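Local coordinates for putative hemin storage protein (Bordetella bronchiseptica, PDB 6AU1) that cleaves deacetylated poly-beta-1,6-N-acetylglucosamine of bacterial biofilms through its glycoside hydrolase domain, the part of the longer protein present here, at residues P311-R325 with H343-S357. Numbering follows the deposited sequence.
Sequences PIDTEILRRQMVQLR and HPDAEALRDVMSLKS. With SO4 (sulfate ion), chain D.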
ATOM      1  N   PRO A 311       0.475  -9.526 -19.000  1.00 22.02           N
ATOM      2  CA  PRO A 311      -0.811  -8.915 -18.659  1.00 25.99           C
ATOM      3  C   PRO A 311      -1.875  -9.982 -18.483  1.00 21.17           C
ATOM      4  O   PRO A 311      -1.800 -11.037 -19.105  1.00 25.64           O
ATOM      5  CB  PRO A 311      -1.124  -8.026 -19.870  1.00 25.74           C
ATOM      6  CG  PRO A 311      -0.313  -8.600 -20.984  1.00 34.60           C
ATOM      7  CD  PRO A 311       0.926  -9.169 -20.355  1.00 27.05           C
ATOM      8  N   ILE A 312      -2.846  -9.708 -17.626  1.00 18.75           N
ATOM      9  CA  ILE A 312      -4.001 -10.581 -17.487  1.00 21.57           C
ATOM     10  C   ILE A 312      -5.034 -10.130 -18.498  1.00 22.38           C
ATOM     11  O   ILE A 312      -5.244  -8.930 -18.653  1.00 20.27           O
ATOM     12  CB  ILE A 312      -4.547 -10.534 -16.055  1.00 22.05           C
ATOM     13  CG1 ILE A 312      -3.530 -11.207 -15.120  1.00 25.46           C
ATOM     14  CG2 ILE A 312      -5.909 -11.208 -15.960  1.00 19.65           C
ATOM     15  CD1 ILE A 312      -3.859 -11.091 -13.669  1.00 29.66           C
ATOM     16  N   ASP A 313      -5.631 -11.080 -19.221  1.00 22.48           N
ATOM     17  CA  ASP A 313      -6.669 -10.774 -20.206  1.00 24.42           C
ATOM     18  C   ASP A 313      -7.707  -9.824 -19.620  1.00 24.57           C
ATOM     19  O   ASP A 313      -8.243 -10.076 -18.540  1.00 22.81           O
ATOM     20  CB  ASP A 313      -7.350 -12.053 -20.688  1.00 30.73           C
ATOM     21  CG  ASP A 313      -6.482 -12.849 -21.639  1.00 45.13           C
ATOM     22  OD1 ASP A 313      -6.938 -13.909 -22.110  1.00 56.49           O
ATOM     23  OD2 ASP A 313      -5.349 -12.409 -21.927  1.00 47.13           O
ATOM     24  N   THR A 314      -7.965  -8.724 -20.321  1.00 19.97           N
ATOM     25  CA  THR A 314      -8.873  -7.699 -19.809  1.00 20.05           C
ATOM     26  C   THR A 314     -10.249  -8.296 -19.524  1.00 20.53           C
ATOM     27  O   THR A 314     -10.932  -7.880 -18.583  1.00 21.12           O
ATOM     28  CB  THR A 314      -9.001  -6.517 -20.792  1.00 23.28           C
ATOM     29  OG1 THR A 314      -7.722  -5.895 -20.959  1.00 22.05           O
ATOM     30  CG2 THR A 314      -9.983  -5.475 -20.270  1.00 20.86           C
ATOM     31  N   GLU A 315     -10.640  -9.299 -20.305  1.00 23.23           N
ATOM     32  CA  GLU A 315     -11.935  -9.944 -20.087  1.00 25.96           C
ATOM     33  C   GLU A 315     -11.960 -10.694 -18.749  1.00 25.86           C
ATOM     34  O   GLU A 315     -13.005 -10.810 -18.116  1.00 24.98           O
ATOM     35  CB  GLU A 315     -12.274 -10.890 -21.243  1.00 30.72           C
ATOM     36  CG  GLU A 315     -13.625 -11.591 -21.109  1.00 44.53           C
ATOM     37  CD  GLU A 315     -14.793 -10.617 -20.981  1.00 55.35           C
ATOM     38  OE1 GLU A 315     -14.806  -9.591 -21.694  1.00 55.65           O
ATOM     39  OE2 GLU A 315     -15.698 -10.878 -20.161  1.00 57.07           O
ATOM     40  N   ILE A 316     -10.814 -11.193 -18.302  1.00 21.97           N
ATOM     41  CA  ILE A 316     -10.766 -11.849 -17.000  1.00 23.25           C
ATOM     42  C   ILE A 316     -10.931 -10.814 -15.882  1.00 20.68           C
ATOM     43  O   ILE A 316     -11.642 -11.042 -14.894  1.00 21.19           O
ATOM     44  CB  ILE A 316      -9.448 -12.632 -16.812  1.00 26.79           C
ATOM     45  CG1 ILE A 316      -9.438 -13.866 -17.720  1.00 30.69           C
ATOM     46  CG2 ILE A 316      -9.265 -13.043 -15.355  1.00 22.86           C
ATOM     47  CD1 ILE A 316      -8.093 -14.583 -17.777  1.00 31.60           C
ATOM     48  N   LEU A 317     -10.285  -9.669 -16.057  1.00 17.28           N
ATOM     49  CA  LEU A 317     -10.385  -8.569 -15.108  1.00 15.22           C
ATOM     50  C   LEU A 317     -11.816  -8.037 -15.034  1.00 18.16           C
ATOM     51  O   LEU A 317     -12.353  -7.794 -13.945  1.00 18.39           O
ATOM     52  CB  LEU A 317      -9.417  -7.457 -15.508  1.00 18.31           C
ATOM     53  CG  LEU A 317      -9.314  -6.238 -14.592  1.00 20.80           C
ATOM     54  CD1 LEU A 317      -8.881  -6.665 -13.208  1.00 17.84           C
ATOM     55  CD2 LEU A 317      -8.323  -5.225 -15.185  1.00 22.40           C
ATOM     56  N   ARG A 318     -12.436  -7.860 -16.194  1.00 19.01           N
ATOM     57  CA  ARG A 318     -13.809  -7.374 -16.230  1.00 17.96           C
ATOM     58  C   ARG A 318     -14.750  -8.372 -15.561  1.00 20.17           C
ATOM     59  O   ARG A 318     -15.686  -7.971 -14.855  1.00 20.01           O
ATOM     60  CB  ARG A 318     -14.262  -7.102 -17.667  1.00 19.43           C
ATOM     61  CG  ARG A 318     -15.608  -6.372 -17.762  1.00 20.68           C
ATOM     62  CD  ARG A 318     -15.963  -6.067 -19.208  1.00 22.92           C
ATOM     63  NE  ARG A 318     -17.214  -5.311 -19.337  1.00 24.91           N
ATOM     64  CZ  ARG A 318     -18.426  -5.851 -19.240  1.00 26.36           C
ATOM     65  NH1 ARG A 318     -18.559  -7.150 -19.006  1.00 29.20           N
ATOM     66  NH2 ARG A 318     -19.508  -5.093 -19.372  1.00 28.21           N
ATOM     67  N   ARG A 319     -14.521  -9.664 -15.780  1.00 19.62           N
ATOM     68  CA  ARG A 319     -15.390 -10.673 -15.170  1.00 21.85           C
ATOM     69  C   ARG A 319     -15.293 -10.601 -13.650  1.00 20.94           C
ATOM     70  O   ARG A 319     -16.289 -10.820 -12.953  1.00 22.28           O
ATOM     71  CB  ARG A 319     -15.039 -12.086 -15.637  1.00 23.94           C
ATOM     72  CG  ARG A 319     -15.520 -12.446 -17.030  1.00 31.70           C
ATOM     73  CD  ARG A 319     -15.130 -13.879 -17.362  1.00 40.87           C
ATOM     74  NE  ARG A 319     -15.128 -14.139 -18.799  1.00 57.15           N
ATOM     75  CZ  ARG A 319     -14.334 -15.024 -19.393  1.00 69.90           C
ATOM     76  NH1 ARG A 319     -13.467 -15.732 -18.676  1.00 70.07           N
ATOM     77  NH2 ARG A 319     -14.399 -15.197 -20.706  1.00 75.75           N
ATOM     78  N   GLN A 320     -14.099 -10.294 -13.137  1.00 19.13           N
ATOM     79  CA  GLN A 320     -13.940 -10.142 -11.692  1.00 18.87           C
ATOM     80  C   GLN A 320     -14.733  -8.930 -11.200  1.00 20.49           C
ATOM     81  O   GLN A 320     -15.402  -8.992 -10.163  1.00 19.65           O
ATOM     82  CB  GLN A 320     -12.461 -10.017 -11.300  1.00 16.83           C
ATOM     83  CG  GLN A 320     -11.706 -11.323 -11.447  1.00 17.25           C
ATOM     84  CD  GLN A 320     -10.270 -11.207 -10.978  1.00 19.35           C
ATOM     85  OE1 GLN A 320      -9.667 -10.137 -11.060  1.00 19.49           O
ATOM     86  NE2 GLN A 320      -9.723 -12.303 -10.470  1.00 22.97           N
ATOM     87  N   MET A 321     -14.689  -7.841 -11.960  1.00 16.46           N
ATOM     88  CA  MET A 321     -15.445  -6.650 -11.584  1.00 15.78           C
ATOM     89  C   MET A 321     -16.950  -6.911 -11.630  1.00 18.88           C
ATOM     90  O   MET A 321     -17.674  -6.489 -10.731  1.00 19.95           O
ATOM     91  CB  MET A 321     -15.073  -5.472 -12.482  1.00 16.66           C
ATOM     92  CG  MET A 321     -13.644  -4.983 -12.235  1.00 17.32           C
ATOM     93  SD  MET A 321     -13.176  -3.705 -13.401  1.00 17.56           S
ATOM     94  CE  MET A 321     -11.490  -3.390 -12.869  1.00 19.37           C
ATOM     95  N   VAL A 322     -17.420  -7.626 -12.651  1.00 18.52           N
ATOM     96  CA  VAL A 322     -18.844  -7.936 -12.733  1.00 20.64           C
ATOM     97  C   VAL A 322     -19.235  -8.837 -11.561  1.00 22.74           C
ATOM     98  O   VAL A 322     -20.310  -8.672 -10.971  1.00 22.15           O
ATOM     99  CB  VAL A 322     -19.213  -8.602 -14.088  1.00 22.69           C
ATOM    100  CG1 VAL A 322     -20.654  -9.167 -14.075  1.00 25.37           C
ATOM    101  CG2 VAL A 322     -19.038  -7.593 -15.225  1.00 22.91           C
ATOM    102  N   GLN A 323     -18.351  -9.765 -11.198  1.00 22.93           N
ATOM    103  CA  GLN A 323     -18.645 -10.664 -10.087  1.00 24.93           C
ATOM    104  C   GLN A 323     -18.788  -9.866  -8.792  1.00 20.09           C
ATOM    105  O   GLN A 323     -19.724 -10.104  -8.013  1.00 23.70           O
ATOM    106  CB  GLN A 323     -17.560 -11.742  -9.929  1.00 22.45           C
ATOM    107  CG  GLN A 323     -17.812 -12.674  -8.742  1.00 27.99           C
ATOM    108  CD  GLN A 323     -16.630 -13.589  -8.427  1.00 30.48           C
ATOM    109  OE1 GLN A 323     -15.493 -13.313  -8.808  1.00 34.55           O
ATOM    110  NE2 GLN A 323     -16.906 -14.692  -7.734  1.00 28.00           N
ATOM    111  N   LEU A 324     -17.853  -8.944  -8.560  1.00 20.24           N
ATOM    112  CA  LEU A 324     -17.915  -8.048  -7.400  1.00 19.82           C
ATOM    113  C   LEU A 324     -19.233  -7.279  -7.376  1.00 20.56           C
ATOM    114  O   LEU A 324     -19.920  -7.244  -6.351  1.00 22.36           O
ATOM    115  CB  LEU A 324     -16.742  -7.063  -7.394  1.00 16.74           C
ATOM    116  CG  LEU A 324     -15.341  -7.633  -7.159  1.00 18.44           C
ATOM    117  CD1 LEU A 324     -14.277  -6.542  -7.329  1.00 18.40           C
ATOM    118  CD2 LEU A 324     -15.230  -8.310  -5.790  1.00 23.66           C
ATOM    119  N   ARG A 325     -19.591  -6.671  -8.504  1.00 19.14           N
ATOM    120  CA  ARG A 325     -20.864  -5.946  -8.590  1.00 20.67           C
ATOM    121  C   ARG A 325     -22.054  -6.834  -8.214  1.00 23.55           C
ATOM    122  O   ARG A 325     -22.947  -6.407  -7.479  1.00 24.15           O
ATOM    123  CB  ARG A 325     -21.060  -5.374  -9.991  1.00 21.42           C
ATOM    124  CG  ARG A 325     -19.990  -4.354 -10.384  1.00 21.08           C
ATOM    125  CD  ARG A 325     -19.956  -4.143 -11.889  1.00 21.91           C
ATOM    126  NE  ARG A 325     -21.154  -3.464 -12.366  1.00 23.79           N
ATOM    127  CZ  ARG A 325     -21.262  -2.147 -12.452  1.00 24.84           C
ATOM    128  NH1 ARG A 325     -20.239  -1.391 -12.085  1.00 23.96           N
ATOM    129  NH2 ARG A 325     -22.378  -1.594 -12.900  1.00 28.80           N
ATOM    130  N   HIS A 343      -2.822  -1.716 -21.661  1.00 22.67           N
ATOM    131  CA  HIS A 343      -3.402  -2.769 -20.863  1.00 23.08           C
ATOM    132  C   HIS A 343      -3.605  -2.343 -19.410  1.00 27.08           C
ATOM    133  O   HIS A 343      -2.686  -1.829 -18.786  1.00 25.95           O
ATOM    134  CB  HIS A 343      -2.555  -4.023 -20.903  1.00 28.39           C
ATOM    135  CG  HIS A 343      -3.246  -5.188 -20.284  1.00 40.80           C
ATOM    136  ND1 HIS A 343      -3.307  -5.364 -18.918  1.00 42.57           N
ATOM    137  CD2 HIS A 343      -3.985  -6.181 -20.829  1.00 38.16           C
ATOM    138  CE1 HIS A 343      -4.020  -6.441 -18.651  1.00 33.22           C
ATOM    139  NE2 HIS A 343      -4.442  -6.958 -19.793  1.00 37.42           N
ATOM    140  N   PRO A 344      -4.807  -2.586 -18.855  1.00 22.06           N
ATOM    141  CA  PRO A 344      -5.923  -3.273 -19.519  1.00 20.19           C
ATOM    142  C   PRO A 344      -6.562  -2.435 -20.620  1.00 21.17           C
ATOM    143  O   PRO A 344      -6.295  -1.238 -20.732  1.00 24.60           O
ATOM    144  CB  PRO A 344      -6.917  -3.525 -18.374  1.00 20.42           C
ATOM    145  CG  PRO A 344      -6.600  -2.489 -17.343  1.00 19.17           C
ATOM    146  CD  PRO A 344      -5.107  -2.253 -17.450  1.00 20.50           C
ATOM    147  N   ASP A 345      -7.378  -3.082 -21.443  1.00 21.59           N
ATOM    148  CA  ASP A 345      -8.064  -2.426 -22.546  1.00 23.77           C
ATOM    149  C   ASP A 345      -9.091  -1.438 -21.993  1.00 27.88           C
ATOM    150  O   ASP A 345     -10.095  -1.836 -21.395  1.00 25.45           O
ATOM    151  CB  ASP A 345      -8.720  -3.484 -23.438  1.00 25.21           C
ATOM    152  CG  ASP A 345      -9.447  -2.893 -24.646  1.00 36.08           C
ATOM    153  OD1 ASP A 345      -9.628  -1.662 -24.738  1.00 40.33           O
ATOM    154  OD2 ASP A 345      -9.855  -3.690 -25.507  1.00 40.52           O
ATOM    155  N   ALA A 346      -8.820  -0.151 -22.191  1.00 33.29           N
ATOM    156  CA  ALA A 346      -9.668   0.923 -21.682  1.00 40.44           C
ATOM    157  C   ALA A 346     -11.085   0.847 -22.231  1.00 41.92           C
ATOM    158  O   ALA A 346     -12.050   1.035 -21.492  1.00 45.15           O
ATOM    159  CB  ALA A 346      -9.054   2.278 -22.008  1.00 42.41           C
ATOM    160  N   GLU A 347     -11.202   0.578 -23.528  1.00 39.58           N
ATOM    161  CA  GLU A 347     -12.501   0.459 -24.172  1.00 40.55           C
ATOM    162  C   GLU A 347     -13.353  -0.620 -23.512  1.00 40.23           C
ATOM    163  O   GLU A 347     -14.556  -0.445 -23.325  1.00 39.06           O
ATOM    164  CB  GLU A 347     -12.336   0.156 -25.666  1.00 41.27           C
ATOM    165  N   ALA A 348     -12.723  -1.733 -23.152  1.00 35.18           N
ATOM    166  CA  ALA A 348     -13.453  -2.863 -22.603  1.00 31.48           C
ATOM    167  C   ALA A 348     -13.854  -2.636 -21.149  1.00 26.11           C
ATOM    168  O   ALA A 348     -14.884  -3.138 -20.708  1.00 30.62           O
ATOM    169  CB  ALA A 348     -12.629  -4.125 -22.729  1.00 34.48           C
ATOM    170  N   LEU A 349     -13.038  -1.887 -20.409  1.00 24.15           N
ATOM    171  CA  LEU A 349     -13.261  -1.676 -18.977  1.00 21.69           C
ATOM    172  C   LEU A 349     -14.034  -0.416 -18.641  1.00 24.20           C
ATOM    173  O   LEU A 349     -14.457  -0.247 -17.499  1.00 25.34           O
ATOM    174  CB  LEU A 349     -11.933  -1.612 -18.224  1.00 22.59           C
ATOM    175  CG  LEU A 349     -11.219  -2.859 -17.738  1.00 27.71           C
ATOM    176  CD1 LEU A 349     -10.223  -2.461 -16.646  1.00 27.12           C
ATOM    177  CD2 LEU A 349     -12.188  -3.916 -17.237  1.00 27.46           C
ATOM    178  N   ARG A 350     -14.185   0.481 -19.610  1.00 23.35           N
ATOM    179  CA  ARG A 350     -14.831   1.765 -19.366  1.00 28.94           C
ATOM    180  C   ARG A 350     -16.171   1.626 -18.644  1.00 29.92           C
ATOM    181  O   ARG A 350     -16.429   2.342 -17.672  1.00 29.39           O
ATOM    182  CB  ARG A 350     -15.030   2.523 -20.682  1.00 34.06           C
ATOM    183  CG  ARG A 350     -15.418   3.978 -20.493  1.00 47.51           C
ATOM    184  CD  ARG A 350     -15.523   4.712 -21.824  1.00 57.12           C
ATOM    185  NE  ARG A 350     -14.327   4.536 -22.645  1.00 59.66           N
ATOM    186  CZ  ARG A 350     -14.304   3.886 -23.806  1.00 68.71           C
ATOM    187  NH1 ARG A 350     -13.168   3.777 -24.486  1.00 69.49           N
ATOM    188  NH2 ARG A 350     -15.417   3.350 -24.294  1.00 72.44           N
ATOM    189  N   ASP A 351     -17.017   0.697 -19.086  1.00 26.84           N
ATOM    190  CA  ASP A 351     -18.369   0.660 -18.541  1.00 28.37           C
ATOM    191  C   ASP A 351     -18.395   0.211 -17.079  1.00 26.18           C
ATOM    192  O   ASP A 351     -19.269   0.639 -16.325  1.00 29.49           O
ATOM    193  CB  ASP A 351     -19.309  -0.218 -19.396  1.00 30.85           C
ATOM    194  CG  ASP A 351     -18.809  -1.645 -19.594  1.00 29.57           C
ATOM    195  OD1 ASP A 351     -17.776  -2.042 -19.015  1.00 27.74           O
ATOM    196  OD2 ASP A 351     -19.488  -2.383 -20.351  1.00 34.21           O
ATOM    197  N   VAL A 352     -17.448  -0.626 -16.665  1.00 23.55           N
ATOM    198  CA  VAL A 352     -17.445  -1.060 -15.270  1.00 21.94           C
ATOM    199  C   VAL A 352     -16.564  -0.183 -14.371  1.00 25.67           C
ATOM    200  O   VAL A 352     -16.667  -0.251 -13.150  1.00 22.81           O
ATOM    201  CB  VAL A 352     -17.002  -2.532 -15.121  1.00 22.53           C
ATOM    202  CG1 VAL A 352     -18.117  -3.462 -15.583  1.00 22.86           C
ATOM    203  CG2 VAL A 352     -15.702  -2.799 -15.872  1.00 19.46           C
ATOM    204  N   MET A 353     -15.715   0.654 -14.960  1.00 20.93           N
ATOM    205  CA  MET A 353     -14.879   1.520 -14.138  1.00 23.67           C
ATOM    206  C   MET A 353     -15.519   2.894 -14.013  1.00 34.94           C
ATOM    207  O   MET A 353     -15.078   3.719 -13.216  1.00 40.29           O
ATOM    208  CB  MET A 353     -13.459   1.618 -14.701  1.00 23.78           C
ATOM    209  CG  MET A 353     -12.581   0.409 -14.388  1.00 20.65           C
ATOM    210  SD  MET A 353     -12.200   0.233 -12.623  1.00 23.04           S
ATOM    211  CE  MET A 353     -11.161   1.678 -12.351  1.00 21.69           C
ATOM    212  N   SER A 354     -16.579   3.116 -14.789  1.00 35.84           N
ATOM    213  CA  SER A 354     -17.352   4.356 -14.731  1.00 42.67           C
ATOM    214  C   SER A 354     -18.005   4.553 -13.367  1.00 42.63           C
ATOM    215  O   SER A 354     -18.470   3.593 -12.744  1.00 43.40           O
ATOM    216  CB  SER A 354     -18.423   4.370 -15.826  1.00 47.04           C
ATOM    217  OG  SER A 354     -19.316   5.461 -15.659  1.00 53.21           O
ATOM    218  N   LEU A 355     -18.040   5.803 -12.910  1.00 40.58           N
ATOM    219  CA  LEU A 355     -18.608   6.128 -11.601  1.00 43.13           C
ATOM    220  C   LEU A 355     -20.137   6.172 -11.627  1.00 52.77           C
ATOM    221  O   LEU A 355     -20.774   6.469 -10.615  1.00 53.69           O
ATOM    222  CB  LEU A 355     -18.052   7.466 -11.098  1.00 44.73           C
ATOM    223  CG  LEU A 355     -16.567   7.465 -10.715  1.00 38.91           C
ATOM    224  CD1 LEU A 355     -16.095   8.862 -10.318  1.00 37.91           C
ATOM    225  CD2 LEU A 355     -16.306   6.466  -9.598  1.00 34.98           C
ATOM    226  N   LYS A 356     -20.720   5.881 -12.786  1.00 52.97           N
ATOM    227  CA  LYS A 356     -22.168   5.712 -12.890  1.00 63.04           C
ATOM    228  C   LYS A 356     -22.507   4.224 -12.853  1.00 70.28           C
ATOM    229  O   LYS A 356     -23.047   3.675 -13.814  1.00 77.53           O
ATOM    230  CB  LYS A 356     -22.703   6.355 -14.170  1.00 61.57           C
ATOM    231  N   SER A 357     -22.188   3.575 -11.737  1.00 68.25           N
ATOM    232  CA  SER A 357     -22.283   2.123 -11.648  1.00 65.07           C
ATOM    233  C   SER A 357     -22.661   1.633 -10.252  1.00 68.08           C
ATOM    234  O   SER A 357     -22.262   0.543  -9.834  1.00 58.65           O
ATOM    235  CB  SER A 357     -20.961   1.496 -12.060  1.00 61.02           C
ATOM    236  OG  SER A 357     -20.626   1.759 -13.413  1.00 66.36           O
ATOM    237  OXT SER A 357     -23.366   2.311  -9.506  1.00 77.49           O
TER
HETATM  238  S   SO4 D 702      -6.648  -7.593 -23.814  1.00 43.23           S
HETATM  239  O1  SO4 D 702      -6.385  -8.012 -22.441  1.00 37.81           O
HETATM  240  O2  SO4 D 702      -7.899  -8.187 -24.278  1.00 49.22           O
HETATM  241  O3  SO4 D 702      -6.775  -6.138 -23.865  1.00 53.69           O
HETATM  242  O4  SO4 D 702      -5.541  -8.003 -24.673  1.00 49.40           O
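Helices 314-325 and 346-353 run side by side in the same direction, their axes 9.8 Å apart at closest approach and only 6° from parallel. Side chains interlock across this interface: Leu349 fits among Thr314, Leu317, Arg318 and Met321, while Val352 enters the next hole, bordered by Arg318, Met321, Val322 and Arg325. Leu349 divides its branches, CD1 meeting Leu317 CD2 at 3.7 Å and CD2 resting on Arg318 CB. Met321, extended beyond CG, passes SD against Val352 CG2 (3.6 Å) and carries CE to Met353 SD. Arg318 is a knob among Ala348, Leu349, Asp351 and Val352. With chi1 at -170° and the chain straight as far as NE, it reaches Asp351, crossing that side chain at about a right angle, and Arg318 NH2 forms a salt bridge with Asp351 OD2 at 2.9 Å. That oxygen is approached on its syn side, yet the guanidinium and carboxylate planes are 44° apart, and the second bond, from NE to OD1, is weak.

At the N-terminal ends, Asp345 N donates almost straight to Thr314 OG1 at 2.9 Å. The same hydroxyl donates to O1 of a sulfate, probably from the crystallisation liquor, which also receives Thr314 N at 2.7 Å. Beside it the His343 ring lies between two prolines, with Pro311 CB centred over one face in a CH-pi contact, 3.3 Å from the centroid, and Pro344 CB nearer the rim of the other.

Leu349 also touches Tyr334, and Met321 touches Tyr332, both on strand 332-335. This strand lies between the helices in sequence and pairs in parallel with strands 297-305 and 8-12, closing the barrel; these are the last two helices outside a TIM barrel, consistent with the family.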